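PDB 2IVF: ethylbenzene dehydrogenase alpha-subunit, which belongs to the molybdopterin oxidoreductase family and carries a molybdenum atom, two pterin guanine dinucleotide cofactors and an iron-sulfur cluster. Local coordinates for residues F229-G233 with R811-Y815; Y239-L244 with T440-I444; W307-S311 with S460-M465; H408-Y412 with L828-K832; V837-H841 with L894-F898. Residue numbers count along the deposited sequence, not the author numbering.

Interaction 1: F229-G233 with R811-Y815; sequences FHTFG and RAQFY
The C-terminal end of helix 226-232, in the molybdopterin oxidoreductase family region, meets the extended loop between helices 796-800 and 819-824. Residues 229-232 are helical, and Gly233 leaves the helix at phi 81°. Segment 811-815 is irregular: Ala812 and Gln813 are extended, while Phe814 bends at phi/psi -90/-18°. The closest CA pairs are Thr231 with Gln813 at 4.6 Å and Phe232 with Ala812 at 4.8 Å.

The one direct hydrogen bond is main chain to main chain: Gln813 N donates to Thr231 O (2.7 Å, 156°), so a carbonyl at the end of a helix is taken up by a loop NH distant in sequence. Two CA-H...O contacts flank it: Ala812 CA lies 3.3 Å from Thr231 O, and Thr231 CA 3.5 Å from Gln813 O. Water 1 donates to Thr231 OG1 (2.8 Å) and Gln813 O (2.7 Å); OG1 also bonds to Gly227 O. The extended Gln813 side chain holds its own loop: NE2 donates to Tyr815 O (2.7 Å), OE1 bonds to Thr809 OG1.

With Thr231 in rotamer m, its CG2 sits 4.1 Å from the centroid of the Phe814 ring, 27° off the normal, a CH-pi contact. Phe232 CD1 reaches Ala812 CB at 3.8 Å.

Helix 454-467 lies against both segments, Arg459 touching Thr231 and Leu463 touching Phe814; helix 819-824 packs on His230 and Tyr815.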
# COMPACT_ATOMS: atom_id res chain seq x y z
N PHE A 229 -18.98 19.10 8.58
CA PHE A 229 -19.39 20.31 7.85
C PHE A 229 -20.67 20.81 8.46
O PHE A 229 -20.86 21.98 8.67
CB PHE A 229 -19.60 19.95 6.37
CG PHE A 229 -19.54 21.12 5.42
CD1 PHE A 229 -18.47 21.99 5.42
CD2 PHE A 229 -20.52 21.28 4.47
CE1 PHE A 229 -18.43 23.04 4.53
CE2 PHE A 229 -20.49 22.35 3.56
CZ PHE A 229 -19.43 23.20 3.58
N HIS A 230 -21.58 19.89 8.76
CA HIS A 230 -22.88 20.29 9.24
C HIS A 230 -22.95 20.62 10.73
O HIS A 230 -23.77 21.41 11.13
CB HIS A 230 -23.92 19.27 8.81
CG HIS A 230 -24.15 19.30 7.33
ND1 HIS A 230 -24.78 18.29 6.66
CD2 HIS A 230 -23.76 20.21 6.38
CE1 HIS A 230 -24.81 18.57 5.36
NE2 HIS A 230 -24.20 19.74 5.17
N THR A 231 -22.02 20.08 11.49
CA THR A 231 -21.94 20.30 12.95
C THR A 231 -21.15 21.57 13.26
O THR A 231 -21.62 22.45 14.01
CB THR A 231 -21.27 19.11 13.63
OG1 THR A 231 -22.03 17.91 13.34
CG2 THR A 231 -21.16 19.30 15.14
N PHE A 232 -19.98 21.69 12.63
CA PHE A 232 -19.06 22.78 12.90
C PHE A 232 -19.07 23.89 11.83
O PHE A 232 -18.47 24.97 12.04
CB PHE A 232 -17.66 22.22 13.02
CG PHE A 232 -17.53 21.08 14.00
CD1 PHE A 232 -17.72 21.29 15.36
CD2 PHE A 232 -17.17 19.81 13.57
CE1 PHE A 232 -17.56 20.26 16.26
CE2 PHE A 232 -17.00 18.76 14.47
CZ PHE A 232 -17.20 19.01 15.82
N GLY A 233 -19.69 23.62 10.69
CA GLY A 233 -19.72 24.59 9.59
C GLY A 233 -18.42 24.52 8.82
O GLY A 233 -18.21 25.31 7.94
N ARG A 811 -22.70 27.84 16.97
CA ARG A 811 -22.13 26.82 17.82
C ARG A 811 -21.96 25.50 17.10
O ARG A 811 -22.35 25.35 15.94
CB ARG A 811 -23.00 26.64 19.06
CG ARG A 811 -22.98 27.88 19.94
CD ARG A 811 -24.33 28.22 20.57
NE ARG A 811 -24.04 29.25 21.56
CZ ARG A 811 -23.86 30.54 21.28
NH1 ARG A 811 -24.06 31.00 20.05
NH2 ARG A 811 -23.54 31.38 22.25
N ALA A 812 -21.28 24.56 17.76
CA ALA A 812 -21.15 23.22 17.22
C ALA A 812 -22.56 22.67 17.37
O ALA A 812 -23.06 22.57 18.47
CB ALA A 812 -20.17 22.42 17.99
N GLN A 813 -23.18 22.34 16.25
CA GLN A 813 -24.62 22.29 16.16
C GLN A 813 -25.10 20.90 15.85
O GLN A 813 -24.90 20.41 14.76
CB GLN A 813 -25.09 23.24 15.10
CG GLN A 813 -26.57 23.34 15.06
CD GLN A 813 -27.08 24.37 14.10
OE1 GLN A 813 -26.37 25.34 13.81
NE2 GLN A 813 -28.31 24.19 13.62
N PHE A 814 -25.70 20.25 16.85
CA PHE A 814 -26.26 18.92 16.70
C PHE A 814 -27.70 18.86 16.28
O PHE A 814 -28.13 17.81 15.82
CB PHE A 814 -26.02 18.15 17.96
CG PHE A 814 -24.58 18.02 18.23
CD1 PHE A 814 -23.84 17.07 17.57
CD2 PHE A 814 -23.93 18.93 19.03
CE1 PHE A 814 -22.49 16.99 17.73
CE2 PHE A 814 -22.58 18.84 19.20
CZ PHE A 814 -21.86 17.86 18.55
N TYR A 815 -28.43 19.97 16.44
CA TYR A 815 -29.82 20.05 15.99
C TYR A 815 -29.93 20.85 14.68
O TYR A 815 -29.68 22.06 14.67
CB TYR A 815 -30.67 20.62 17.11
CG TYR A 815 -32.15 20.54 16.88
CD1 TYR A 815 -32.80 19.32 16.75
CD2 TYR A 815 -32.92 21.67 16.82
CE1 TYR A 815 -34.19 19.25 16.52
CE2 TYR A 815 -34.28 21.61 16.60
CZ TYR A 815 -34.91 20.41 16.47
OH TYR A 815 -36.29 20.35 16.27
O HOH W 1 -24.83 17.94 13.71

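Interaction 2: Y239-L244 with T440-I444; sequences YSADNL and TCSYI
Cys441 SG forms the apolar centre, lying over one face of the Tyr239 ring, 3.7 Å from its centroid and 21° off the normal: a cysteine sulfur-aromatic contact. Cys441 has chi1 t and Tyr239 chi1 p, and both CA-to-CB bonds point toward the opposing segment. Leu244 CD2 adds to the packing at 3.9 Å from Cys441 SG, and Tyr239 CZ lies 4.1 Å from Tyr443 CD2. The backbones stay apart, the nearest CA atoms, of Leu244 and Cys441, being 6.8 Å apart.

Farther out, Asn243 ND2 approaches Cys441 SG at 3.6 Å, its hydrogen bond going to Thr476 O. At the polar edge Tyr239 OH donates to Ser442 O, 2.7 Å away.

Segment 440-444 is extended; residues 241-244 form a 3-10 turn, with Asn243 N to Ser240 O at 2.8 Å. Strand 440-444 is an outermost strand of a four-stranded parallel sheet beside strand 249-253, and the Tyr443 side chain comes, by nearest atoms, within about 4 Å of the bound guanosine dinucleotide cofactor MGD, placing this contact beside a cofactor pocket.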
# COMPACT_ATOMS: atom_id res chain seq x y z
N TYR A 239 -4.96 17.15 12.47
CA TYR A 239 -3.87 17.06 13.39
C TYR A 239 -2.72 16.41 12.68
O TYR A 239 -2.88 15.81 11.60
CB TYR A 239 -4.29 16.29 14.64
CG TYR A 239 -4.82 14.87 14.43
CD1 TYR A 239 -6.15 14.61 14.35
CD2 TYR A 239 -3.97 13.78 14.41
CE1 TYR A 239 -6.64 13.35 14.23
CE2 TYR A 239 -4.43 12.51 14.29
CZ TYR A 239 -5.76 12.27 14.19
OH TYR A 239 -6.24 10.96 14.06
N SER A 240 -1.53 16.55 13.28
CA SER A 240 -0.36 15.86 12.81
C SER A 240 -0.28 14.53 13.58
O SER A 240 -0.76 14.44 14.70
CB SER A 240 0.90 16.68 13.03
OG SER A 240 1.12 17.07 14.40
N ALA A 241 0.36 13.54 12.98
CA ALA A 241 0.27 12.16 13.50
C ALA A 241 0.79 12.03 14.92
O ALA A 241 0.32 11.14 15.67
CB ALA A 241 0.96 11.18 12.58
N ASP A 242 1.76 12.89 15.28
CA ASP A 242 2.36 12.85 16.63
C ASP A 242 1.38 13.37 17.70
O ASP A 242 1.61 13.13 18.87
CB ASP A 242 3.72 13.56 16.70
CG ASP A 242 3.67 15.04 16.27
OD1 ASP A 242 2.59 15.48 15.79
OD2 ASP A 242 4.72 15.74 16.33
N ASN A 243 0.26 13.98 17.26
CA ASN A 243 -0.84 14.37 18.17
C ASN A 243 -1.40 13.15 18.92
O ASN A 243 -1.81 13.26 20.08
CB ASN A 243 -1.96 15.03 17.40
CG ASN A 243 -3.05 15.63 18.31
OD1 ASN A 243 -2.75 16.39 19.23
ND2 ASN A 243 -4.31 15.31 18.02
N LEU A 244 -1.32 11.98 18.30
CA LEU A 244 -1.76 10.74 18.98
C LEU A 244 -0.97 10.46 20.24
O LEU A 244 -1.46 9.83 21.16
CB LEU A 244 -1.62 9.52 18.06
CG LEU A 244 -2.46 9.37 16.80
CD1 LEU A 244 -2.26 7.94 16.24
CD2 LEU A 244 -3.93 9.71 17.07
N THR A 440 -9.30 12.15 24.03
CA THR A 440 -9.69 11.24 22.98
C THR A 440 -9.47 11.89 21.61
O THR A 440 -9.86 13.02 21.39
CB THR A 440 -11.13 10.83 23.11
OG1 THR A 440 -11.33 10.12 24.36
CG2 THR A 440 -11.59 10.00 21.86
N CYS A 441 -8.77 11.16 20.76
CA CYS A 441 -8.47 11.57 19.40
C CYS A 441 -9.03 10.43 18.55
O CYS A 441 -8.93 9.22 18.92
CB CYS A 441 -6.96 11.69 19.20
SG CYS A 441 -6.53 12.52 17.63
N SER A 442 -9.61 10.80 17.43
CA SER A 442 -10.09 9.87 16.46
C SER A 442 -9.39 10.09 15.12
O SER A 442 -8.88 11.18 14.79
CB SER A 442 -11.62 10.04 16.28
OG SER A 442 -12.30 9.92 17.50
N TYR A 443 -9.38 9.03 14.33
CA TYR A 443 -9.20 9.22 12.88
C TYR A 443 -10.36 8.57 12.20
O TYR A 443 -10.46 7.36 12.13
CB TYR A 443 -7.90 8.61 12.35
CG TYR A 443 -7.58 9.09 10.94
CD1 TYR A 443 -8.07 8.40 9.81
CD2 TYR A 443 -6.88 10.26 10.74
CE1 TYR A 443 -7.80 8.87 8.54
CE2 TYR A 443 -6.58 10.70 9.48
CZ TYR A 443 -7.05 10.01 8.38
OH TYR A 443 -6.83 10.51 7.10
N ILE A 444 -11.24 9.43 11.70
CA ILE A 444 -12.29 9.07 10.81
C ILE A 444 -11.75 9.10 9.40
O ILE A 444 -11.37 10.15 8.89
CB ILE A 444 -13.45 10.10 10.84
CG1 ILE A 444 -13.90 10.36 12.28
CG2 ILE A 444 -14.63 9.56 10.01
CD1 ILE A 444 -14.96 11.44 12.39

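Interaction 3: W307-S311 with S460-M465; sequences WLGLS and SLFLAM
The axes of the short segments of helices 303-316 and 454-467 approach to 8.3 Å and cross at 23°. CA register is Trp307 with Leu461 (5.3 Å) and Ser311 with Ala464 (5.1 Å).

Trp307, chi1 m and chi2 107°, is a knob in a hole formed by Ser460, Leu461, Ala464 and Met465. Leu461 CB lies 3.7 Å from the centroid of its five-membered ring, 4° off the normal, a CH-pi contact. The six-membered ring supplies CZ2 at 3.5 Å from Leu461 CD1, CE3 at 3.6 Å from Ala464 CB and CZ3 at 3.7 Å from Met465 CE. Leu308 follows, with CD2 4.0 Å from Leu463 CD2 and CG 3.7 Å from Ser460 OG, which is hydrogen-bonded to Leu456 O in its own helix. One turn after Trp307, Ser311 OG bonds to Trp307 O (3.0 Å) and packs 3.8 Å from Ala464 CB.

No hydrogen bond joins the segments: near-parallel, they pack around a single knob-into-hole, Trp307, with all touching residues buried and strand 440-444 against helix 454-467.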
# COMPACT_ATOMS: atom_id res chain seq x y z
N TRP A 307 -22.23 5.33 18.58
CA TRP A 307 -21.84 6.59 19.17
C TRP A 307 -22.99 7.23 19.93
O TRP A 307 -22.76 7.85 20.97
CB TRP A 307 -21.30 7.56 18.12
CG TRP A 307 -20.00 7.19 17.64
CD1 TRP A 307 -19.72 6.69 16.44
CD2 TRP A 307 -18.77 7.30 18.35
NE1 TRP A 307 -18.38 6.45 16.33
CE2 TRP A 307 -17.77 6.84 17.49
CE3 TRP A 307 -18.42 7.76 19.63
CZ2 TRP A 307 -16.43 6.80 17.87
CZ3 TRP A 307 -17.08 7.72 19.99
CH2 TRP A 307 -16.11 7.27 19.11
N LEU A 308 -24.22 7.00 19.51
CA LEU A 308 -25.34 7.48 20.28
C LEU A 308 -25.44 6.67 21.61
O LEU A 308 -25.82 7.20 22.66
CB LEU A 308 -26.60 7.40 19.45
CG LEU A 308 -26.63 8.35 18.24
CD1 LEU A 308 -27.83 8.07 17.31
CD2 LEU A 308 -26.66 9.82 18.72
N GLY A 309 -25.15 5.39 21.56
CA GLY A 309 -25.10 4.56 22.77
C GLY A 309 -24.09 5.11 23.76
O GLY A 309 -24.39 5.24 24.98
N LEU A 310 -22.93 5.51 23.26
CA LEU A 310 -21.90 6.13 24.09
C LEU A 310 -22.42 7.44 24.70
O LEU A 310 -22.15 7.74 25.85
CB LEU A 310 -20.62 6.40 23.30
CG LEU A 310 -19.50 5.33 23.41
CD1 LEU A 310 -19.98 3.90 23.15
CD2 LEU A 310 -18.29 5.72 22.56
N SER A 311 -23.11 8.24 23.89
CA SER A 311 -23.63 9.50 24.38
C SER A 311 -24.69 9.26 25.43
O SER A 311 -24.76 10.00 26.41
CB SER A 311 -24.23 10.29 23.24
OG SER A 311 -23.25 10.53 22.25
N SER A 460 -22.86 11.79 15.09
CA SER A 460 -23.05 11.04 16.32
C SER A 460 -21.73 10.93 17.06
O SER A 460 -21.68 11.08 18.27
CB SER A 460 -23.64 9.66 16.02
OG SER A 460 -24.87 9.77 15.37
N LEU A 461 -20.65 10.70 16.32
CA LEU A 461 -19.30 10.70 16.93
C LEU A 461 -18.99 12.07 17.50
O LEU A 461 -18.55 12.20 18.64
CB LEU A 461 -18.22 10.29 15.91
CG LEU A 461 -16.74 10.22 16.33
CD1 LEU A 461 -15.94 9.24 15.39
CD2 LEU A 461 -16.10 11.62 16.33
N PHE A 462 -19.25 13.14 16.75
CA PHE A 462 -19.02 14.47 17.32
C PHE A 462 -19.86 14.80 18.53
O PHE A 462 -19.41 15.56 19.40
CB PHE A 462 -19.14 15.53 16.22
CG PHE A 462 -18.08 15.40 15.20
CD1 PHE A 462 -16.77 15.31 15.60
CD2 PHE A 462 -18.36 15.35 13.84
CE1 PHE A 462 -15.72 15.16 14.67
CE2 PHE A 462 -17.30 15.20 12.92
CZ PHE A 462 -16.01 15.08 13.34
N LEU A 463 -21.05 14.23 18.64
CA LEU A 463 -21.89 14.43 19.82
C LEU A 463 -21.22 13.82 21.04
O LEU A 463 -21.17 14.43 22.08
CB LEU A 463 -23.30 13.84 19.60
CG LEU A 463 -24.21 13.89 20.82
CD1 LEU A 463 -24.40 15.36 21.31
CD2 LEU A 463 -25.56 13.20 20.52
N ALA A 464 -20.63 12.63 20.88
CA ALA A 464 -19.88 12.00 21.97
C ALA A 464 -18.64 12.81 22.35
O ALA A 464 -18.27 12.90 23.54
CB ALA A 464 -19.50 10.54 21.57
N MET A 465 -17.95 13.34 21.34
CA MET A 465 -16.80 14.21 21.58
C MET A 465 -17.24 15.48 22.30
O MET A 465 -16.56 15.95 23.18
CB MET A 465 -16.06 14.54 20.30
CG MET A 465 -15.56 13.31 19.59
SD MET A 465 -14.45 12.31 20.69
CE MET A 465 -14.79 10.66 20.09

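Interaction 4: H408-Y412 with L828-K832; sequences HLKDY and LPTHK
Two hydrogen bonds tie the end of helix 401-408 and the turn after it to the loop leading to strand 843-846, each pairing an aromatic side chain with a main-chain group of 828-832. His408 NE2 donates to Pro829 O at 2.7 Å, with an N-H...O angle of 139°; His831 N donates to Tyr412 OH at 3.0 Å and 163°. Water 2 links the side chains, lying 2.6 Å from Tyr412 OH and 3.1 Å from Thr830 OG1.

The rotamers place these groups: His408 has chi1 t and chi2 64°, Tyr412 chi1 m and chi2 -86°, and both CA-to-CB bonds point toward the other loop. The side chains span a wide gap, since the nearest CA pairs are His408 with Leu828 at 8.2 Å and Tyr412 with His831 at 9.1 Å. Segment 408-412 turns tightly, with Tyr412 N bonded to Leu409 O at 2.9 Å, whereas residues 828-831 are extended.

Leu828 CB lies over one face of the His408 imidazole, and Leu828 CD1 touches His408 CB at 3.8 Å. His831 CB approaches Tyr412 OH at 3.4 Å. Helix 454-467 meets Pro829 and Thr830, and Leu308 of helix 303-316 meets Leu409 and Tyr412.

Side-chain to main-chain bonds thus join the turn before helix 414-421 to this loop: the two direct bonds depend on the backbone course of 828-832, not on the identity of its side chains, and no charge pair crosses.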
# COMPACT_ATOMS: atom_id res chain seq x y z
N HIS A 408 -34.57 11.38 22.80
CA HIS A 408 -34.21 10.68 21.60
C HIS A 408 -33.27 9.50 21.93
O HIS A 408 -33.40 8.41 21.36
CB HIS A 408 -33.52 11.70 20.70
CG HIS A 408 -32.89 11.12 19.47
ND1 HIS A 408 -33.62 10.52 18.48
CD2 HIS A 408 -31.61 11.14 19.04
CE1 HIS A 408 -32.80 10.14 17.51
NE2 HIS A 408 -31.58 10.52 17.82
N LEU A 409 -32.37 9.72 22.88
CA LEU A 409 -31.39 8.72 23.25
C LEU A 409 -32.04 7.59 24.07
O LEU A 409 -31.37 6.59 24.34
CB LEU A 409 -30.23 9.33 24.04
CG LEU A 409 -29.25 10.17 23.21
CD1 LEU A 409 -28.25 10.88 24.10
CD2 LEU A 409 -28.53 9.32 22.13
N LYS A 410 -33.31 7.72 24.42
CA LYS A 410 -34.02 6.57 25.00
C LYS A 410 -34.08 5.34 24.05
O LYS A 410 -34.27 4.21 24.48
CB LYS A 410 -35.41 6.96 25.47
CG LYS A 410 -35.31 7.88 26.69
CD LYS A 410 -36.64 8.24 27.29
CE LYS A 410 -36.45 9.15 28.50
NZ LYS A 410 -37.77 9.64 29.01
N ASP A 411 -33.91 5.59 22.76
CA ASP A 411 -33.88 4.55 21.75
C ASP A 411 -32.45 4.02 21.56
O ASP A 411 -32.26 3.10 20.77
CB ASP A 411 -34.49 5.10 20.43
CG ASP A 411 -36.01 5.36 20.55
OD1 ASP A 411 -36.68 4.73 21.42
OD2 ASP A 411 -36.54 6.23 19.81
N TYR A 412 -31.48 4.56 22.30
CA TYR A 412 -30.07 4.24 22.15
C TYR A 412 -29.45 3.94 23.51
O TYR A 412 -28.30 4.22 23.76
CB TYR A 412 -29.30 5.38 21.43
CG TYR A 412 -29.81 5.60 20.04
CD1 TYR A 412 -29.31 4.84 18.98
CD2 TYR A 412 -30.83 6.52 19.77
CE1 TYR A 412 -29.83 4.97 17.70
CE2 TYR A 412 -31.32 6.70 18.47
CZ TYR A 412 -30.81 5.92 17.45
OH TYR A 412 -31.31 6.03 16.18
N LEU A 828 -31.79 15.54 14.73
CA LEU A 828 -30.73 15.13 15.63
C LEU A 828 -29.91 14.00 15.00
O LEU A 828 -30.42 13.27 14.14
CB LEU A 828 -31.30 14.64 16.97
CG LEU A 828 -31.80 15.68 17.98
CD1 LEU A 828 -32.50 14.99 19.15
CD2 LEU A 828 -30.63 16.60 18.49
N PRO A 829 -28.67 13.82 15.48
CA PRO A 829 -27.94 12.64 15.01
C PRO A 829 -28.78 11.40 15.38
O PRO A 829 -29.45 11.38 16.39
CB PRO A 829 -26.63 12.67 15.79
CG PRO A 829 -26.54 14.07 16.35
CD PRO A 829 -27.93 14.56 16.51
N THR A 830 -28.76 10.41 14.50
CA THR A 830 -29.67 9.31 14.59
C THR A 830 -29.10 8.20 13.74
O THR A 830 -28.27 8.46 12.86
CB THR A 830 -31.06 9.67 14.09
OG1 THR A 830 -31.96 8.65 14.53
CG2 THR A 830 -31.06 9.79 12.56
N HIS A 831 -29.51 6.97 14.04
CA HIS A 831 -29.07 5.82 13.27
C HIS A 831 -30.10 5.50 12.17
O HIS A 831 -31.33 5.40 12.43
CB HIS A 831 -28.93 4.58 14.15
CG HIS A 831 -28.72 3.34 13.35
ND1 HIS A 831 -27.69 3.24 12.44
CD2 HIS A 831 -29.44 2.21 13.23
CE1 HIS A 831 -27.77 2.07 11.82
NE2 HIS A 831 -28.81 1.42 12.29
N LYS A 832 -29.61 5.41 10.94
CA LYS A 832 -30.37 4.87 9.82
C LYS A 832 -29.54 3.82 9.18
O LYS A 832 -28.37 4.05 8.91
CB LYS A 832 -30.69 5.92 8.76
CG LYS A 832 -31.76 6.96 9.20
CD LYS A 832 -32.06 7.97 8.06
CE LYS A 832 -33.17 8.99 8.37
NZ LYS A 832 -33.39 9.82 7.15
O HOH W 2 -33.74 6.92 16.38

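Interaction 5: V837-H841 with L894-F898; sequences VGGDH and LFNDF
Two consecutive glycines, both at positive phi, let the loop before strand 843-846 press against the end of strand 891-895. At Gly838 (phi/psi 98/-14°) an ideal CB would fall 2.5 Å from Asn896 ND2, and at Gly839 (108/-173°) 2.1 Å from Asp897 OD2; either would clash. The CA atoms of Gly838 and Asp897 are 5.2 Å apart, and Asp897 N donates to Gly838 O at 2.8 Å and 160°.

Segment 894-898 is the end of a strand of the six-stranded barrel of the molybdopterin dinucleotide binding domain (double-psi beta-barrel clan) and the turn after it; 837-841 leads into another barrel strand. Here Asn896 (chi1 p) closes an Asx turn, its OD1 accepting from Phe898 N at 3.0 Å, while its ND2 bonds to Arg970 O and Leu935 O.

His841, chi1 m, points toward the strand end and lays its ring over Asn896 CA, 3.8 Å from centroid to CA and 25° off the normal, a CH-pi contact. Water 3 accepts from Asp840 N (2.9 Å) and donates to Asp897 OD2 (2.6 Å).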
# COMPACT_ATOMS: atom_id res chain seq x y z
N VAL A 837 -29.29 -0.19 -1.51
CA VAL A 837 -28.73 0.10 -2.82
C VAL A 837 -28.31 -1.21 -3.49
O VAL A 837 -27.52 -1.97 -2.91
CB VAL A 837 -27.49 1.00 -2.72
CG1 VAL A 837 -27.00 1.40 -4.13
CG2 VAL A 837 -27.73 2.24 -1.78
N GLY A 838 -28.80 -1.44 -4.71
CA GLY A 838 -28.53 -2.66 -5.44
C GLY A 838 -29.64 -3.69 -5.33
O GLY A 838 -29.63 -4.67 -6.07
N GLY A 839 -30.56 -3.51 -4.40
CA GLY A 839 -31.70 -4.43 -4.26
C GLY A 839 -31.51 -5.25 -3.01
O GLY A 839 -30.61 -5.01 -2.22
N ASP A 840 -32.37 -6.23 -2.82
CA ASP A 840 -32.38 -7.00 -1.62
C ASP A 840 -31.46 -8.19 -1.79
O ASP A 840 -31.88 -9.28 -2.22
CB ASP A 840 -33.80 -7.47 -1.31
CG ASP A 840 -33.87 -8.18 0.02
OD1 ASP A 840 -32.85 -8.17 0.74
OD2 ASP A 840 -34.91 -8.75 0.33
N HIS A 841 -30.19 -7.98 -1.47
CA HIS A 841 -29.18 -8.98 -1.59
C HIS A 841 -28.51 -9.01 -0.26
O HIS A 841 -28.48 -8.01 0.43
CB HIS A 841 -28.18 -8.62 -2.71
CG HIS A 841 -28.75 -8.75 -4.09
ND1 HIS A 841 -29.27 -7.68 -4.78
CD2 HIS A 841 -28.93 -9.83 -4.87
CE1 HIS A 841 -29.77 -8.10 -5.93
NE2 HIS A 841 -29.56 -9.40 -6.02
N LEU A 894 -19.87 -11.49 -8.06
CA LEU A 894 -20.60 -10.55 -7.24
C LEU A 894 -21.64 -9.91 -8.11
O LEU A 894 -21.35 -9.53 -9.27
CB LEU A 894 -19.71 -9.44 -6.69
CG LEU A 894 -18.82 -9.56 -5.45
CD1 LEU A 894 -18.25 -10.92 -5.31
CD2 LEU A 894 -17.76 -8.42 -5.45
N PHE A 895 -22.84 -9.77 -7.60
CA PHE A 895 -23.87 -9.17 -8.40
C PHE A 895 -24.98 -8.56 -7.59
O PHE A 895 -25.21 -8.94 -6.45
CB PHE A 895 -24.45 -10.22 -9.42
CG PHE A 895 -25.18 -11.38 -8.78
CD1 PHE A 895 -24.49 -12.47 -8.26
CD2 PHE A 895 -26.56 -11.39 -8.72
CE1 PHE A 895 -25.16 -13.52 -7.70
CE2 PHE A 895 -27.26 -12.44 -8.15
CZ PHE A 895 -26.56 -13.50 -7.63
N ASN A 896 -25.73 -7.66 -8.22
CA ASN A 896 -26.93 -7.16 -7.61
C ASN A 896 -27.90 -6.82 -8.71
O ASN A 896 -27.75 -7.33 -9.82
CB ASN A 896 -26.64 -6.00 -6.66
CG ASN A 896 -25.96 -4.79 -7.33
OD1 ASN A 896 -25.99 -4.60 -8.53
ND2 ASN A 896 -25.35 -3.97 -6.51
N ASP A 897 -28.90 -6.02 -8.41
CA ASP A 897 -29.91 -5.72 -9.41
C ASP A 897 -29.40 -4.90 -10.58
O ASP A 897 -30.06 -4.82 -11.61
CB ASP A 897 -31.14 -5.07 -8.75
CG ASP A 897 -31.95 -6.06 -7.93
OD1 ASP A 897 -31.57 -7.27 -7.91
OD2 ASP A 897 -32.92 -5.62 -7.26
N PHE A 898 -28.21 -4.34 -10.46
CA PHE A 898 -27.68 -3.46 -11.48
C PHE A 898 -26.64 -4.10 -12.39
O PHE A 898 -26.70 -3.91 -13.58
CB PHE A 898 -27.10 -2.21 -10.85
CG PHE A 898 -26.59 -1.25 -11.85
CD1 PHE A 898 -27.46 -0.48 -12.60
CD2 PHE A 898 -25.23 -1.12 -12.05
CE1 PHE A 898 -26.97 0.42 -13.55
CE2 PHE A 898 -24.72 -0.21 -13.01
CZ PHE A 898 -25.59 0.55 -13.76
O HOH W 3 -33.90 -6.90 -5.16

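Overall arrangement
Interactions 1, 2 and 3 are fully buried, whereas 4 and 5 are partly exposed. Helix 454-467 connects four of them: it supplies one side of interaction 3, Phe814 of interaction 1 packs on Leu463, Pro829 of interaction 4 on Ser460, and Ile444 of interaction 2 on Leu461. Interactions 3 and 4 lie closest, with centres about 10 Å apart, and share Leu308 against Tyr412. Chemistry changes with place: interaction 3 is purely packing between helices, interaction 2 adds a tyrosine hydrogen bond to a sulfur-aromatic contact, and interactions 1, 4 and 5 add bridging waters; in 1 and 5 the direct bond is main chain to main chain, in 4 side chain to main chain. Interaction 5, in the barrel region, touches none of the others.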